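Local coordinates for 39 kDa initiator binding protein (Trichomonas vaginalis, PDB 1Q87) that binds the initiator (Inr) element of core promoters as a whole protein, of which this chain is the C-terminal domain, at residues W149-Q152 and L158-K161; S82-P87 and A103-Y108. All blocks are in the same frame, centred on the assembly; numbering follows the deposited sequence.

In the fold
Interaction 1 and interaction 2 hold different elements, two neighbouring strands in the first and the C-terminal parts of helices 74-84 and 95-105 in the second, and they meet through F150. The sheet contact is partly buried: backbone hydrogen bonds carry it, with apolar side chains on both faces and the exposed K161 at one margin. The helix contact is wholly buried, smaller, and purely apolar, made by I84, M104 and F105. The centres of interactions 1 and 2 lie about 13 Å apart. The two nevertheless adjoin, because F150 CD2 of the first packs on M104 SD of the second at 3.7 Å. Strand 147-151 is thereby seated against the helical part of the domain.

Interaction 1. Residues W149-Q152 and L158-K161; sequences WFDQ and LILK
W149 and I159 face each other as an antiparallel hydrogen-bonded pair. I159 N donates a hydrogen bond to W149 O at 2.6 Å, almost straight at the hydrogen (163°), and W149 N returns a bond of 3.0 Å to I159 O. The indole is folded back across the neighbouring strand, its first torsion (chi1 65°) setting CG between the backbone N and the carbonyl carbon. This brings the six-membered ring over I159, CG2 standing 4.1 Å from the ring centroid in a CH-pi contact. A broad tryptophan and a beta-branched isoleucine suit this face, which is still partly open to solvent.

The contact belongs to the beta hairpin of strands 147-151 and 157-162, the former an outermost strand of a five-stranded antiparallel sheet. The other face is buried, a place for bulky apolar side chains: F150 and L158 form the next, non-hydrogen-bonded pair, and L158 CB sits over the phenyl face, 4.1 Å from its centroid. L158 CD1 comes to 3.3 Å from W149 O. W193 of helix 193-199 touches both of these buried side chains.

Toward solvent the contact loosens. K161, exposed, brings only CB near the indole edge, 4.3 Å from W149 CZ3, while its chain leads away. The partly exposed D151 lays CB against I159 CD1, and its OD1 accepts a hydrogen bond from N153 N in the hairpin turn.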
loop_
_atom_site.group_PDB
_atom_site.type_symbol
_atom_site.label_atom_id
_atom_site.label_comp_id
_atom_site.label_asym_id
_atom_site.label_seq_id
_atom_site.Cartn_x
_atom_site.Cartn_y
_atom_site.Cartn_z
ATOM N N TRP A 149 -8.162 -2.087 -5.348
ATOM C CA TRP A 149 -8.214 -1.994 -3.892
ATOM C C TRP A 149 -7.261 -3.019 -3.330
ATOM O O TRP A 149 -6.783 -3.881 -4.057
ATOM C CB TRP A 149 -9.631 -2.248 -3.367
ATOM C CG TRP A 149 -10.133 -3.650 -3.622
ATOM C CD1 TRP A 149 -10.138 -4.711 -2.746
ATOM C CD2 TRP A 149 -10.601 -4.162 -4.873
ATOM N NE1 TRP A 149 -10.575 -5.850 -3.383
ATOM C CE2 TRP A 149 -10.865 -5.540 -4.686
ATOM C CE3 TRP A 149 -10.825 -3.585 -6.137
ATOM C CZ2 TRP A 149 -11.343 -6.358 -5.731
ATOM C CZ3 TRP A 149 -11.301 -4.395 -7.175
ATOM C CH2 TRP A 149 -11.555 -5.769 -6.962
ATOM N N PHE A 150 -6.956 -2.912 -2.041
ATOM C CA PHE A 150 -6.075 -3.856 -1.395
ATOM C C PHE A 150 -6.972 -4.904 -0.746
ATOM O O PHE A 150 -8.020 -4.581 -0.191
ATOM C CB PHE A 150 -5.186 -3.119 -0.369
ATOM C CG PHE A 150 -3.991 -2.416 -1.009
ATOM C CD1 PHE A 150 -2.788 -3.095 -1.180
ATOM C CD2 PHE A 150 -4.077 -1.081 -1.410
ATOM C CE1 PHE A 150 -1.673 -2.464 -1.722
ATOM C CE2 PHE A 150 -2.966 -0.418 -1.962
ATOM C CZ PHE A 150 -1.754 -1.122 -2.111
ATOM N N ASP A 151 -6.562 -6.153 -0.892
ATOM C CA ASP A 151 -7.266 -7.311 -0.381
ATOM C C ASP A 151 -7.286 -7.208 1.137
ATOM O O ASP A 151 -6.236 -7.218 1.784
ATOM C CB ASP A 151 -6.503 -8.574 -0.840
ATOM C CG ASP A 151 -7.183 -9.908 -0.430
ATOM O OD1 ASP A 151 -7.678 -10.074 0.701
ATOM O OD2 ASP A 151 -7.183 -10.826 -1.265
ATOM N N GLN A 152 -8.469 -7.118 1.718
ATOM C CA GLN A 152 -8.530 -7.043 3.165
ATOM C C GLN A 152 -7.839 -8.213 3.888
ATOM O O GLN A 152 -7.348 -8.043 4.995
ATOM C CB GLN A 152 -9.977 -6.926 3.636
ATOM C CG GLN A 152 -10.197 -5.726 4.539
ATOM C CD GLN A 152 -9.894 -4.407 3.841
ATOM O OE1 GLN A 152 -8.772 -4.165 3.389
ATOM N NE2 GLN A 152 -10.895 -3.549 3.753
ATOM N N LEU A 158 -2.504 -5.588 -3.979
ATOM C CA LEU A 158 -3.439 -4.690 -4.644
ATOM C C LEU A 158 -4.163 -5.489 -5.740
ATOM O O LEU A 158 -3.542 -6.087 -6.619
ATOM C CB LEU A 158 -2.700 -3.492 -5.273
ATOM C CG LEU A 158 -3.535 -2.609 -6.226
ATOM C CD1 LEU A 158 -4.584 -1.858 -5.404
ATOM C CD2 LEU A 158 -2.627 -1.623 -7.040
ATOM N N ILE A 159 -5.482 -5.515 -5.685
ATOM C CA ILE A 159 -6.233 -6.235 -6.704
ATOM C C ILE A 159 -6.694 -5.186 -7.709
ATOM O O ILE A 159 -7.147 -4.133 -7.289
ATOM C CB ILE A 159 -7.466 -6.931 -6.094
ATOM C CG1 ILE A 159 -7.036 -7.957 -5.052
ATOM C CG2 ILE A 159 -8.278 -7.613 -7.191
ATOM C CD1 ILE A 159 -8.235 -8.563 -4.319
ATOM N N LEU A 160 -6.559 -5.478 -9.013
ATOM C CA LEU A 160 -6.944 -4.574 -10.125
ATOM C C LEU A 160 -7.931 -5.188 -11.105
ATOM O O LEU A 160 -7.626 -6.207 -11.754
ATOM C CB LEU A 160 -5.724 -4.170 -10.934
ATOM C CG LEU A 160 -5.011 -2.950 -10.388
ATOM C CD1 LEU A 160 -3.715 -2.699 -11.164
ATOM C CD2 LEU A 160 -5.980 -1.772 -10.493
ATOM N N LYS A 161 -9.085 -4.541 -11.238
ATOM C CA LYS A 161 -10.152 -5.006 -12.127
ATOM C C LYS A 161 -10.179 -4.251 -13.447
ATOM O O LYS A 161 -10.797 -3.200 -13.544
ATOM C CB LYS A 161 -11.511 -4.875 -11.433
ATOM C CG LYS A 161 -12.648 -5.560 -12.167
ATOM C CD LYS A 161 -13.426 -6.455 -11.221
ATOM C CE LYS A 161 -14.481 -7.271 -11.950
ATOM N NZ LYS A 161 -14.933 -8.441 -11.137
#

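Interaction 2. Residues S82-P87 and A103-Y108; sequences SAIMAP and AMFGPY
A small hydrophobic junction forms where the C-terminal ends of helices 74-84 and 95-105 approach each other in the interior of the domain, with I84 on one side and M104 and F105 on the other. The backbones stay well apart, the CA atoms of I84 and M104 being 9.7 Å from each other, and side chains alone bridge the gap. I84 supplies both of its branches, an advantage of a beta-branched residue. CG2, anti to the backbone N, reaches the methyl end of M104, with CE at 3.8 Å, and also meets the rim of the F105 ring, 3.9 Å from CE2 and in the ring plane. The longer branch brings CD1 to 3.8 Å from the same F105 CE2, coming in obliquely. Methionine suits its place because its unbranched chain can bend near its tip: a bend about the CG-SD bond (chi3 -92°) carries CE toward I84. M104 also lays its own CB over one face of the F105 ring.

Just beyond I84 the chain leaves the helix in an inverse gamma turn centred on M85, whose A86 N to I84 O bond is weak. R56 NH2 and K93 NZ both hydrogen-bond to M85 O, two donors on one carbonyl at the helix exit. Around the junction, F101 of helix 95-105 and F131 of a loop pack on I84, while helix 111-123 contributes I115, which touches both I84 and F105. Strand 147-151 borders the junction, so that this helical core adjoins the sheet.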
loop_
_atom_site.group_PDB
_atom_site.type_symbol
_atom_site.label_atom_id
_atom_site.label_comp_id
_atom_site.label_asym_id
_atom_site.label_seq_id
_atom_site.Cartn_x
_atom_site.Cartn_y
_atom_site.Cartn_z
ATOM N N SER A 82 -5.556 9.245 7.653
ATOM C CA SER A 82 -6.962 9.131 7.968
ATOM C C SER A 82 -7.766 8.655 6.752
ATOM O O SER A 82 -8.728 7.895 6.921
ATOM C CB SER A 82 -7.498 10.457 8.465
ATOM O OG SER A 82 -8.899 10.376 8.607
ATOM N N ALA A 83 -7.365 9.088 5.549
ATOM C CA ALA A 83 -8.032 8.712 4.306
ATOM C C ALA A 83 -7.723 7.298 3.902
ATOM O O ALA A 83 -8.542 6.649 3.280
ATOM C CB ALA A 83 -7.645 9.640 3.179
ATOM N N ILE A 84 -6.531 6.831 4.215
ATOM C CA ILE A 84 -6.195 5.473 3.875
ATOM C C ILE A 84 -6.844 4.495 4.861
ATOM O O ILE A 84 -7.371 3.435 4.453
ATOM C CB ILE A 84 -4.660 5.295 3.797
ATOM C CG1 ILE A 84 -4.135 6.124 2.635
ATOM C CG2 ILE A 84 -4.278 3.844 3.504
ATOM C CD1 ILE A 84 -2.628 6.221 2.598
ATOM N N MET A 85 -6.851 4.845 6.144
ATOM C CA MET A 85 -7.459 3.955 7.142
ATOM C C MET A 85 -8.996 4.009 7.222
ATOM O O MET A 85 -9.574 4.354 8.271
ATOM C CB MET A 85 -6.898 4.233 8.527
ATOM C CG MET A 85 -5.437 3.991 8.623
ATOM S SD MET A 85 -4.900 4.203 10.307
ATOM C CE MET A 85 -3.703 2.874 10.433
ATOM N N ALA A 86 -9.657 3.684 6.115
ATOM C CA ALA A 86 -11.113 3.654 6.114
ATOM C C ALA A 86 -11.508 2.471 7.010
ATOM O O ALA A 86 -10.697 1.558 7.246
ATOM C CB ALA A 86 -11.641 3.447 4.712
ATOM N N PRO A 87 -12.750 2.477 7.535
ATOM C CA PRO A 87 -13.742 3.535 7.296
ATOM C C PRO A 87 -13.517 4.727 8.220
ATOM O O PRO A 87 -12.928 4.589 9.306
ATOM C CB PRO A 87 -15.082 2.840 7.586
ATOM C CG PRO A 87 -14.767 1.368 7.448
ATOM C CD PRO A 87 -13.409 1.289 8.099
ATOM N N ALA A 103 1.293 -2.946 5.654
ATOM C CA ALA A 103 1.316 -3.982 4.615
ATOM C C ALA A 103 1.140 -3.334 3.252
ATOM O O ALA A 103 1.802 -3.721 2.312
ATOM C CB ALA A 103 0.199 -5.008 4.843
ATOM N N MET A 104 0.251 -2.355 3.159
ATOM C CA MET A 104 0.022 -1.652 1.894
ATOM C C MET A 104 1.171 -0.746 1.495
ATOM O O MET A 104 1.629 -0.807 0.360
ATOM C CB MET A 104 -1.233 -0.773 1.937
ATOM C CG MET A 104 -2.520 -1.525 2.261
ATOM S SD MET A 104 -3.873 -0.398 2.195
ATOM C CE MET A 104 -3.927 0.123 3.973
ATOM N N PHE A 105 1.655 0.069 2.431
ATOM C CA PHE A 105 2.706 1.034 2.114
ATOM C C PHE A 105 4.000 1.068 2.938
ATOM O O PHE A 105 4.754 2.018 2.820
ATOM C CB PHE A 105 2.115 2.410 2.130
ATOM C CG PHE A 105 0.943 2.580 1.229
ATOM C CD1 PHE A 105 1.097 2.593 -0.170
ATOM C CD2 PHE A 105 -0.312 2.814 1.770
ATOM C CE1 PHE A 105 -0.004 2.840 -1.007
ATOM C CE2 PHE A 105 -1.430 3.067 0.947
ATOM C CZ PHE A 105 -1.284 3.081 -0.432
ATOM N N GLY A 106 4.258 0.064 3.770
ATOM C CA GLY A 106 5.492 0.048 4.531
ATOM C C GLY A 106 6.675 -0.408 3.665
ATOM O O GLY A 106 6.482 -0.766 2.496
ATOM N N PRO A 107 7.904 -0.441 4.218
ATOM C CA PRO A 107 8.203 -0.071 5.623
ATOM C C PRO A 107 7.925 1.379 5.969
ATOM O O PRO A 107 7.739 2.240 5.088
ATOM C CB PRO A 107 9.692 -0.410 5.800
ATOM C CG PRO A 107 10.125 -1.074 4.486
ATOM C CD PRO A 107 9.148 -0.578 3.443
ATOM N N TYR A 108 7.879 1.661 7.272
ATOM C CA TYR A 108 7.585 3.023 7.706
ATOM C C TYR A 108 8.657 4.055 7.249
ATOM O O TYR A 108 8.320 5.192 6.980
ATOM C CB TYR A 108 7.384 3.039 9.218
ATOM C CG TYR A 108 8.612 3.420 10.008
ATOM C CD1 TYR A 108 8.907 4.762 10.255
ATOM C CD2 TYR A 108 9.463 2.446 10.510
ATOM C CE1 TYR A 108 10.015 5.128 10.980
ATOM C CE2 TYR A 108 10.576 2.787 11.239
ATOM C CZ TYR A 108 10.852 4.139 11.469
ATOM O OH TYR A 108 11.981 4.508 12.149
#